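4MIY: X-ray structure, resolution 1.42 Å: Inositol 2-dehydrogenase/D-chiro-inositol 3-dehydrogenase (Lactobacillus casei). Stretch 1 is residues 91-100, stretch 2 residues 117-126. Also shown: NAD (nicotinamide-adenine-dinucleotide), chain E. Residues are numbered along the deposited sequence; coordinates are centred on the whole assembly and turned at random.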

# COMPACT_ATOMS: atom_id res chain seq x y z
N LYS A 91 -19.60 44.34 -6.63
CA LYS A 91 -19.86 42.94 -6.46
C LYS A 91 -18.61 42.09 -6.23
O LYS A 91 -17.54 42.40 -6.66
N PHE A 92 -18.80 41.02 -5.49
CA PHE A 92 -17.79 40.00 -5.40
C PHE A 92 -17.77 39.19 -6.71
O PHE A 92 -18.75 39.04 -7.37
N ILE A 93 -16.60 38.69 -7.05
CA ILE A 93 -16.37 38.05 -8.33
C ILE A 93 -15.60 36.72 -8.15
O ILE A 93 -14.50 36.70 -7.64
N PHE A 94 -16.25 35.65 -8.58
CA PHE A 94 -15.64 34.34 -8.75
C PHE A 94 -15.51 34.09 -10.23
O PHE A 94 -16.47 33.95 -10.91
N THR A 95 -14.29 34.08 -10.70
CA THR A 95 -14.03 33.73 -12.08
C THR A 95 -13.37 32.37 -12.15
O THR A 95 -12.46 32.10 -11.43
N GLU A 96 -13.88 31.53 -13.02
CA GLU A 96 -13.13 30.36 -13.37
C GLU A 96 -11.78 30.74 -13.96
O GLU A 96 -11.59 31.83 -14.43
N LYS A 97 -10.85 29.80 -13.92
CA LYS A 97 -9.62 29.91 -14.65
C LYS A 97 -9.92 29.98 -16.12
O LYS A 97 -10.86 29.41 -16.55
N PRO A 98 -9.10 30.72 -16.87
CA PRO A 98 -8.04 31.60 -16.41
C PRO A 98 -8.59 32.97 -16.00
O PRO A 98 -9.70 33.28 -16.33
N LEU A 99 -7.80 33.77 -15.33
CA LEU A 99 -8.18 35.14 -15.08
C LEU A 99 -8.36 35.88 -16.42
O LEU A 99 -9.20 36.73 -16.56
N ALA A 100 -7.58 35.45 -17.39
CA ALA A 100 -7.50 36.06 -18.68
C ALA A 100 -6.62 35.15 -19.52
O ALA A 100 -5.84 34.42 -19.00
N SER A 117 -11.14 49.45 -2.81
CA SER A 117 -10.85 49.59 -1.40
C SER A 117 -10.60 48.25 -0.75
O SER A 117 -10.04 48.15 0.31
N LYS A 118 -11.06 47.22 -1.44
CA LYS A 118 -10.88 45.87 -0.98
C LYS A 118 -10.98 44.86 -2.12
O LYS A 118 -11.58 45.10 -3.12
N LYS A 119 -10.37 43.71 -1.90
CA LYS A 119 -10.31 42.64 -2.85
C LYS A 119 -11.67 41.99 -3.03
O LYS A 119 -12.37 41.77 -2.08
N VAL A 120 -12.03 41.68 -4.27
CA VAL A 120 -13.28 41.03 -4.56
C VAL A 120 -13.17 39.80 -5.44
O VAL A 120 -14.10 39.10 -5.59
N ILE A 121 -12.01 39.58 -6.02
CA ILE A 121 -11.87 38.49 -6.97
C ILE A 121 -11.26 37.22 -6.36
O ILE A 121 -10.24 37.26 -5.73
N GLN A 122 -11.95 36.11 -6.61
CA GLN A 122 -11.40 34.78 -6.42
C GLN A 122 -11.36 34.04 -7.76
O GLN A 122 -12.28 34.08 -8.52
N VAL A 123 -10.24 33.38 -8.01
CA VAL A 123 -10.06 32.63 -9.25
C VAL A 123 -10.17 31.13 -8.99
O VAL A 123 -9.66 30.66 -8.03
N GLY A 124 -10.81 30.42 -9.88
CA GLY A 124 -11.15 29.03 -9.65
C GLY A 124 -10.08 27.94 -9.70
O GLY A 124 -10.31 26.91 -10.27
N PHE A 125 -8.94 28.17 -9.08
CA PHE A 125 -7.94 27.14 -8.94
C PHE A 125 -8.26 26.20 -7.77
O PHE A 125 -7.80 26.40 -6.68
N MET A 126 -9.00 25.15 -8.04
CA MET A 126 -9.52 24.29 -6.99
C MET A 126 -8.55 23.34 -6.31
O MET A 126 -8.87 22.83 -5.31

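The two stretches meet as neighbouring parallel strands of one sheet, joined by a ladder of backbone hydrogen bonds, with apolar side chains packed along it and the NAD site at its C-terminal end. I93 N donates to V120 O (2.9 Å), Q122 N to I93 O (2.8 Å), T95 N to Q122 O (3.0 Å) and G124 N to T95 O (2.8 Å). Because the strands run in register, side chains of paired residues emerge on the same face and pack side by side.

I93, T95, I121 and V123 share one face. I93 and I121 adopt the same m,t rotamer, and I93 CD1 lies 3.9 Å from I121 CG1; branched at CB, both suit an extended backbone and fill a buried layer. I93 CD1 reaches V120 CG2 at 4.1 Å. T95, with chi1 t, presents its methyl to this apolar layer, CG2 standing 4.0 Å from V123 CG2, while its OG1 donates to E96 O at 3.0 Å. Threonine thus serves both needs: a methyl for packing and a hydroxyl for the backbone. Beyond it L99 (t,p) brings CD1 to 4.1 Å from V123 CG2.

The other face carries F94 and Q122. F94 is t, and Q122 NE2 lies at the edge of its ring, near the ring plane, 4.0 Å from F94 CE2. The far end of the same ring reaches G124, with F94 CZ 3.8 Å from G124 CA. Glycine fits here because a CB would point toward stretch 1 and fall about 2.6 Å from E96 OE1, a clash.

At the opposite end of the ladder V120 (m) points toward stretch 1, its CB 3.6 Å from K91 O and its CG1 4.2 Å from F92 CD1. The F92 ring, chi1 m, also meets the long K118 chain, whose NZ comes within 3.4 Å of F92 CZ.

Near the cofactor, E96 folds its m,m side chain so that OE1 accepts a hydrogen bond from K97 N at 3.2 Å; the same OE1 lies 2.9 Å from NAD O7N. K97 has chi1 p, and its CB rests 4.0 Å from F125 CE1; the aliphatic base of the lysine packs against the aromatic ring, and its NZ, also bonded elsewhere in the structure, reaches the ribose. K97 O accepts a hydrogen bond from NAD O3D at 3.0 Å, and K97 NZ donates a weak one to NAD O2D at 3.3 Å. These contacts tie the loop after the first strand to the dinucleotide, as suits a dehydrogenase.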

# COMPACT_ATOMS: atom_id res chain seq x y z
CB LYS A 91 -20.65 42.39 -7.63
CG LYS A 91 -22.02 43.01 -7.79
CD LYS A 91 -22.63 42.62 -9.07
CE LYS A 91 -24.07 43.05 -9.26
NZ LYS A 91 -24.35 44.35 -8.75
CB PHE A 92 -18.11 39.10 -4.21
CG PHE A 92 -17.89 39.76 -2.87
CD1 PHE A 92 -16.67 39.73 -2.27
CD2 PHE A 92 -18.91 40.39 -2.23
CE1 PHE A 92 -16.48 40.30 -1.04
CE2 PHE A 92 -18.71 40.95 -1.05
CZ PHE A 92 -17.50 40.92 -0.44
CB ILE A 93 -15.52 38.96 -9.21
CG1 ILE A 93 -16.21 40.30 -9.44
CG2 ILE A 93 -15.23 38.29 -10.53
CD1 ILE A 93 -15.24 41.36 -9.81
CB PHE A 94 -16.50 33.25 -8.11
CG PHE A 94 -15.85 31.88 -8.13
CD1 PHE A 94 -15.97 31.07 -9.22
CD2 PHE A 94 -15.12 31.43 -7.06
CE1 PHE A 94 -15.39 29.85 -9.24
CE2 PHE A 94 -14.52 30.21 -7.09
CZ PHE A 94 -14.66 29.42 -8.17
CB THR A 95 -13.22 34.79 -12.83
OG1 THR A 95 -13.11 34.44 -14.19
CG2 THR A 95 -11.90 34.96 -12.26
CB GLU A 96 -13.91 29.44 -14.29
CG GLU A 96 -14.75 28.40 -13.58
CD GLU A 96 -13.92 27.49 -12.67
OE1 GLU A 96 -12.72 27.39 -12.88
OE2 GLU A 96 -14.48 26.91 -11.78
CB LYS A 97 -8.74 28.70 -14.39
CG LYS A 97 -9.51 27.44 -14.40
CD LYS A 97 -8.94 26.38 -15.27
CE LYS A 97 -8.69 26.84 -16.65
NZ LYS A 97 -8.86 25.69 -17.56
CB PRO A 98 -7.20 31.77 -17.67
CG PRO A 98 -8.16 31.71 -18.68
CD PRO A 98 -9.16 30.73 -18.33
CB LEU A 99 -7.14 35.81 -14.20
CG LEU A 99 -7.41 37.27 -13.87
CD1 LEU A 99 -8.60 37.37 -12.98
CD2 LEU A 99 -6.22 37.84 -13.28
CB ALA A 100 -6.84 37.35 -18.56
CB SER A 117 -11.96 50.34 -0.65
OG SER A 117 -13.21 49.78 -0.92
CB LYS A 118 -11.87 45.55 0.11
CG LYS A 118 -13.30 45.49 -0.30
CD LYS A 118 -14.15 44.77 0.75
CE LYS A 118 -15.65 44.80 0.47
NZ LYS A 118 -16.24 44.07 -0.65
CB LYS A 119 -9.29 41.65 -2.35
CG LYS A 119 -8.87 40.59 -3.30
CD LYS A 119 -7.88 39.67 -2.63
CE LYS A 119 -8.55 38.71 -1.71
NZ LYS A 119 -7.69 37.65 -1.25
CB VAL A 120 -14.31 41.99 -5.19
CG1 VAL A 120 -14.82 42.96 -4.17
CG2 VAL A 120 -13.70 42.75 -6.31
CB ILE A 121 -11.01 38.87 -8.14
CG1 ILE A 121 -11.68 39.97 -8.97
CG2 ILE A 121 -10.75 37.65 -9.01
CD1 ILE A 121 -10.71 40.73 -9.81
CB GLN A 122 -12.23 33.99 -5.40
CG GLN A 122 -11.69 32.60 -5.13
CD GLN A 122 -12.29 31.96 -3.92
OE1 GLN A 122 -12.81 32.62 -3.07
NE2 GLN A 122 -12.23 30.67 -3.87
CB VAL A 123 -8.71 32.93 -9.85
CG1 VAL A 123 -8.53 32.18 -11.10
CG2 VAL A 123 -8.60 34.40 -10.11
CB PHE A 125 -6.54 27.74 -8.79
CG PHE A 125 -6.04 28.46 -10.01
CD1 PHE A 125 -5.85 27.80 -11.17
CD2 PHE A 125 -5.74 29.77 -9.96
CE1 PHE A 125 -5.40 28.45 -12.29
CE2 PHE A 125 -5.29 30.43 -11.08
CZ PHE A 125 -5.13 29.76 -12.23
CB MET A 126 -10.73 23.50 -7.50
CG MET A 126 -10.39 22.23 -8.28
SD MET A 126 -9.61 22.60 -9.86
CE MET A 126 -9.32 20.95 -10.52
PA NAD E . -18.55 25.63 -22.27
O1A NAD E . -18.16 25.96 -23.63
O2A NAD E . -19.37 24.54 -21.98
O5B NAD E . -19.45 26.77 -21.64
C5B NAD E . -19.18 28.11 -21.72
C4B NAD E . -20.50 28.88 -21.83
O4B NAD E . -20.15 30.23 -21.95
C3B NAD E . -21.27 28.65 -23.13
O3B NAD E . -22.59 28.42 -22.85
C2B NAD E . -21.07 29.90 -23.94
O2B NAD E . -22.16 30.19 -24.79
C1B NAD E . -20.97 30.94 -22.89
N9A NAD E . -20.28 32.15 -23.27
C8A NAD E . -19.23 32.28 -24.01
N7A NAD E . -18.81 33.54 -24.07
C5A NAD E . -19.63 34.24 -23.32
C6A NAD E . -19.81 35.63 -22.94
N6A NAD E . -19.01 36.59 -23.33
N1A NAD E . -20.79 35.90 -22.11
C2A NAD E . -21.61 35.02 -21.67
N3A NAD E . -21.54 33.75 -22.00
C4A NAD E . -20.57 33.32 -22.80
O3 NAD E . -17.18 25.66 -21.48
PN NAD E . -16.93 25.21 -19.93
O1N NAD E . -16.34 23.88 -19.93
O2N NAD E . -18.15 25.22 -19.22
O5D NAD E . -15.80 26.12 -19.44
C5D NAD E . -16.12 27.41 -19.00
C4D NAD E . -15.01 28.00 -18.20
O4D NAD E . -14.83 27.17 -17.07
C3D NAD E . -13.73 28.03 -18.97
O3D NAD E . -13.03 29.17 -18.59
C2D NAD E . -13.07 26.75 -18.46
O2D NAD E . -11.71 26.93 -18.59
C1D NAD E . -13.49 26.75 -17.02
N1N NAD E . -13.37 25.42 -16.42
C2N NAD E . -12.63 25.25 -15.33
C3N NAD E . -12.44 24.02 -14.73
C7N NAD E . -11.60 23.87 -13.49
O7N NAD E . -11.39 24.79 -12.76
N7N NAD E . -11.15 22.70 -13.26
C4N NAD E . -13.11 22.93 -15.27
C5N NAD E . -13.89 23.16 -16.39
C6N NAD E . -13.99 24.41 -16.94